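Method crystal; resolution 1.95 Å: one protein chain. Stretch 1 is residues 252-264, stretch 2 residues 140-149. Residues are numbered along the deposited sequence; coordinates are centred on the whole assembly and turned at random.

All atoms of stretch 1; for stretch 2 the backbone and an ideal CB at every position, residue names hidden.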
# COMPACT_ATOMS: atom_id res chain seq x y z
N GLN A 252 -19.29 -12.28 -0.44
CA GLN A 252 -20.03 -13.15 0.45
C GLN A 252 -20.85 -12.36 1.45
O GLN A 252 -22.01 -12.69 1.70
CB GLN A 252 -19.07 -14.11 1.17
CG GLN A 252 -18.44 -15.12 0.23
CD GLN A 252 -17.24 -15.80 0.84
OE1 GLN A 252 -16.84 -15.48 1.96
NE2 GLN A 252 -16.68 -16.77 0.12
N ASN A 253 -20.25 -11.33 2.04
CA ASN A 253 -20.97 -10.54 3.03
C ASN A 253 -22.07 -9.69 2.40
O ASN A 253 -23.14 -9.52 2.97
CB ASN A 253 -20.01 -9.66 3.86
CG ASN A 253 -19.15 -10.49 4.81
OD1 ASN A 253 -19.50 -11.64 5.14
ND2 ASN A 253 -18.03 -9.93 5.26
N GLU A 254 -21.79 -9.15 1.22
CA GLU A 254 -22.79 -8.36 0.52
C GLU A 254 -24.01 -9.23 0.19
O GLU A 254 -25.15 -8.77 0.25
CB GLU A 254 -22.19 -7.76 -0.76
CG GLU A 254 -21.20 -6.62 -0.50
CD GLU A 254 -21.87 -5.35 0.00
OE1 GLU A 254 -23.07 -5.14 -0.29
OE2 GLU A 254 -21.21 -4.55 0.69
N ALA A 255 -23.75 -10.48 -0.16
CA ALA A 255 -24.84 -11.41 -0.47
C ALA A 255 -25.69 -11.67 0.77
O ALA A 255 -26.92 -11.71 0.69
CB ALA A 255 -24.28 -12.72 -1.04
N LEU A 256 -25.05 -11.85 1.92
CA LEU A 256 -25.77 -12.02 3.17
C LEU A 256 -26.59 -10.79 3.50
O LEU A 256 -27.76 -10.89 3.86
CB LEU A 256 -24.81 -12.35 4.32
CG LEU A 256 -24.12 -13.72 4.26
CD1 LEU A 256 -22.93 -13.79 5.20
CD2 LEU A 256 -25.11 -14.84 4.56
N LEU A 257 -25.99 -9.61 3.37
CA LEU A 257 -26.72 -8.38 3.67
C LEU A 257 -27.93 -8.21 2.74
O LEU A 257 -28.98 -7.73 3.16
CB LEU A 257 -25.81 -7.15 3.58
CG LEU A 257 -24.59 -7.10 4.51
CD1 LEU A 257 -23.90 -5.75 4.40
CD2 LEU A 257 -24.99 -7.38 5.94
N ALA A 258 -27.76 -8.60 1.48
CA ALA A 258 -28.84 -8.48 0.49
C ALA A 258 -29.96 -9.51 0.72
O ALA A 258 -31.12 -9.26 0.39
CB ALA A 258 -28.29 -8.60 -0.92
N ASN A 259 -29.62 -10.66 1.29
CA ASN A 259 -30.62 -11.67 1.64
C ASN A 259 -31.18 -11.49 3.04
O ASN A 259 -31.54 -12.46 3.70
CB ASN A 259 -30.05 -13.08 1.50
CG ASN A 259 -30.17 -13.62 0.09
OD1 ASN A 259 -31.25 -14.04 -0.34
ND2 ASN A 259 -29.06 -13.62 -0.65
N GLY A 260 -31.23 -10.24 3.51
CA GLY A 260 -31.77 -9.93 4.82
C GLY A 260 -30.92 -10.35 6.01
O GLY A 260 -31.17 -9.89 7.12
N LYS A 261 -29.93 -11.23 5.78
CA LYS A 261 -29.05 -11.73 6.83
C LYS A 261 -28.22 -10.65 7.52
O LYS A 261 -27.04 -10.84 7.80
CB LYS A 261 -28.11 -12.81 6.28
CG LYS A 261 -28.77 -14.17 6.09
CD LYS A 261 -29.02 -14.85 7.43
CE LYS A 261 -29.47 -16.29 7.25
NZ LYS A 261 -30.83 -16.37 6.64
N LYS A 262 -28.85 -9.51 7.78
CA LYS A 262 -28.29 -8.51 8.68
C LYS A 262 -28.38 -9.05 10.10
O LYS A 262 -28.94 -10.14 10.33
CB LYS A 262 -29.07 -7.21 8.58
CG LYS A 262 -29.05 -6.58 7.20
CD LYS A 262 -29.95 -5.36 7.14
CE LYS A 262 -29.95 -4.74 5.75
NZ LYS A 262 -30.90 -3.60 5.65
N LEU A 263 -27.84 -8.30 11.04
CA LEU A 263 -27.83 -8.71 12.44
C LEU A 263 -29.12 -8.32 13.17
O LEU A 263 -29.46 -7.13 13.26
CB LEU A 263 -26.62 -8.13 13.17
CG LEU A 263 -25.27 -8.68 12.69
CD1 LEU A 263 -24.13 -8.05 13.46
CD2 LEU A 263 -25.24 -10.22 12.78
N THR A 264 -29.83 -9.33 13.67
CA THR A 264 -31.06 -9.12 14.44
C THR A 264 -30.82 -9.36 15.94
O THR A 264 -31.71 -9.18 16.75
CB THR A 264 -32.20 -10.05 13.96
OG1 THR A 264 -31.80 -11.42 14.11
CG2 THR A 264 -32.51 -9.80 12.48
N UNK A 140 -15.30 -13.72 10.25
CA UNK A 140 -16.41 -14.12 11.12
C UNK A 140 -17.82 -13.70 10.71
O UNK A 140 -18.78 -14.19 11.31
CB UNK A 140 -16.15 -13.56 12.52
N UNK A 141 -17.99 -12.80 9.75
CA UNK A 141 -19.36 -12.31 9.57
C UNK A 141 -20.39 -13.39 9.20
O UNK A 141 -21.48 -13.41 9.78
CB UNK A 141 -19.36 -11.23 8.48
N UNK A 142 -20.07 -14.27 8.23
CA UNK A 142 -21.01 -15.34 7.91
C UNK A 142 -21.27 -16.25 9.11
O UNK A 142 -22.40 -16.69 9.28
CB UNK A 142 -20.48 -16.17 6.74
N UNK A 143 -20.25 -16.51 9.92
CA UNK A 143 -20.45 -17.29 11.15
C UNK A 143 -21.53 -16.66 12.03
O UNK A 143 -22.49 -17.32 12.44
CB UNK A 143 -19.14 -17.40 11.93
N UNK A 144 -21.37 -15.37 12.31
CA UNK A 144 -22.32 -14.66 13.16
C UNK A 144 -23.71 -14.53 12.53
O UNK A 144 -24.72 -14.83 13.18
CB UNK A 144 -21.77 -13.27 13.49
N UNK A 145 -23.76 -14.09 11.28
CA UNK A 145 -25.03 -13.90 10.57
C UNK A 145 -25.82 -15.20 10.40
O UNK A 145 -27.04 -15.21 10.50
CB UNK A 145 -24.76 -13.28 9.19
N UNK A 146 -25.12 -16.31 10.14
CA UNK A 146 -25.80 -17.58 9.92
C UNK A 146 -26.14 -18.35 11.20
O UNK A 146 -26.83 -19.37 11.15
CB UNK A 146 -24.93 -18.46 9.02
N UNK A 147 -25.65 -17.86 12.34
CA UNK A 147 -25.84 -18.57 13.60
C UNK A 147 -26.41 -17.69 14.70
O UNK A 147 -26.08 -17.83 15.88
CB UNK A 147 -24.51 -19.17 14.06
N UNK A 148 -27.28 -16.77 14.31
CA UNK A 148 -27.90 -15.89 15.29
C UNK A 148 -28.86 -16.69 16.17
O UNK A 148 -29.69 -17.44 15.67
CB UNK A 148 -28.63 -14.74 14.60
N UNK A 149 -28.74 -16.50 17.48
CA UNK A 149 -29.44 -17.35 18.43
C UNK A 149 -28.43 -18.19 19.18
O UNK A 149 -28.29 -18.07 20.39
CB UNK A 149 -30.47 -18.24 17.73

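Position 140 points its CA-to-CB bond away from stretch 1, so stretch 1 leaves the choice open. The residue is S140, whose OG is hydrogen-bonded elsewhere in the structure.

Position 141 points toward stretch 1. Its ideal CB lies 3.4 Å from OD1 of N253. Beyond it, L256, L257 and L263 border a long gap, and the carbonyl of K261 lies at the far end. A long side chain is wanted, mainly apolar, and a donor at its tip would be useful. A large aromatic with a polar end fits well; a long aliphatic chain could fill part of the space. The residue is Y141, with chi1 t. Its OH donates a hydrogen bond to O of K261 at 2.9 Å. This ties the ring to the loop that follows the helix of stretch 1. CG of L263 packs at the ring edge, 3.8 Å from CE1 of Y141. CD2 of L257 is 4.0 Å from CE2 of Y141, and CD1 of L256 is 4.1 Å from CD2 of Y141. The backbone also takes part: a water accepts from N of Y141 (3.0 Å) and from ND2 of N253 (3.2 Å).

Position 142 points sideways. Its ideal CB is 3.7 Å from CD1 of L256, which favours a compact apolar group. Its phi of -61° allows proline, and its N has no bond to the turn before. The residue is P142. Its CG is 3.8 Å from CD1 of L256, and its CD is 3.4 Å from OD1 of N253. That oxygen finds no hydrogen-bond partner in the model.

Position 143 points away, and stretch 1 says nothing about it. It is L143.

Position 144 points sideways, with its ideal CB 4.7 Å from CD2 of L263. A small or branched aliphatic would suit. V144 brings CG1 to 3.6 Å from CD2 of L263.

Position 145 points toward stretch 1 where the backbones are close: its CA is 5.9 Å from CA of K261. The ideal CB is already 3.6 Å from O of K261, so a small residue is expected. It is A145, whose CB also lies 4.5 Å from CD1 of L256.

Position 146 points sideways, near the aliphatic part of K261. Many polar residues would do. N146 places OD1 3.6 Å from CE of K261 and 3.8 Å from CD2 of L256.

Position 147 is out of reach, so stretch 1 sets no preference and many side chains would do. The residue is N147, whose ND2 donates a hydrogen bond to O of L143 (2.7 Å).

Position 148 points toward stretch 1, where O of K262 and N of T264 offer an acceptor and a donor. An amide matches both, and the distance favours a longer one. Q148 accepts at OE1 from N of T264 (2.7 Å). Its NE2 donates to O of K262 (3.1 Å) and to O of A145 (3.1 Å).

Position 149 has phi 112° and psi -63°, where a CB would jam against the preceding carbonyl. Glycine is called for, and it is G149.

Stretch 2 140-149: SYPLVANNQG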
# COMPACT_ATOMS: atom_id res chain seq x y z
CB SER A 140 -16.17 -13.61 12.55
OG SER A 140 -14.95 -14.10 13.07
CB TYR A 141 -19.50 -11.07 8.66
CG TYR A 141 -20.92 -10.56 8.75
CD1 TYR A 141 -21.37 -9.89 9.89
CD2 TYR A 141 -21.84 -10.82 7.74
CE1 TYR A 141 -22.70 -9.45 9.99
CE2 TYR A 141 -23.16 -10.40 7.83
CZ TYR A 141 -23.59 -9.72 8.96
OH TYR A 141 -24.90 -9.31 9.04
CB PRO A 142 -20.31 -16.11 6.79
CG PRO A 142 -19.45 -15.05 6.13
CD PRO A 142 -18.95 -14.21 7.27
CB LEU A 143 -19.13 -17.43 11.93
CG LEU A 143 -19.14 -18.30 13.20
CD1 LEU A 143 -17.77 -18.89 13.46
CD2 LEU A 143 -19.63 -17.52 14.41
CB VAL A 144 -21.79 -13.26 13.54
CG1 VAL A 144 -22.87 -12.45 14.26
CG2 VAL A 144 -20.53 -13.40 14.40
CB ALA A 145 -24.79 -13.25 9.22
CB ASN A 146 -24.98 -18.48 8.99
CG ASN A 146 -25.02 -18.02 7.56
OD1 ASN A 146 -26.02 -17.46 7.11
ND2 ASN A 146 -23.93 -18.23 6.83
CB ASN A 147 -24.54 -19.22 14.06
CG ASN A 147 -24.07 -20.31 13.12
OD1 ASN A 147 -24.55 -21.44 13.19
ND2 ASN A 147 -23.14 -19.98 12.23
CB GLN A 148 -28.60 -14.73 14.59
CG GLN A 148 -27.61 -13.85 13.86
CD GLN A 148 -28.26 -12.68 13.18
OE1 GLN A 148 -28.62 -11.70 13.83
NE2 GLN A 148 -28.42 -12.78 11.87
O HOH W 1 -16.43 -11.33 7.64
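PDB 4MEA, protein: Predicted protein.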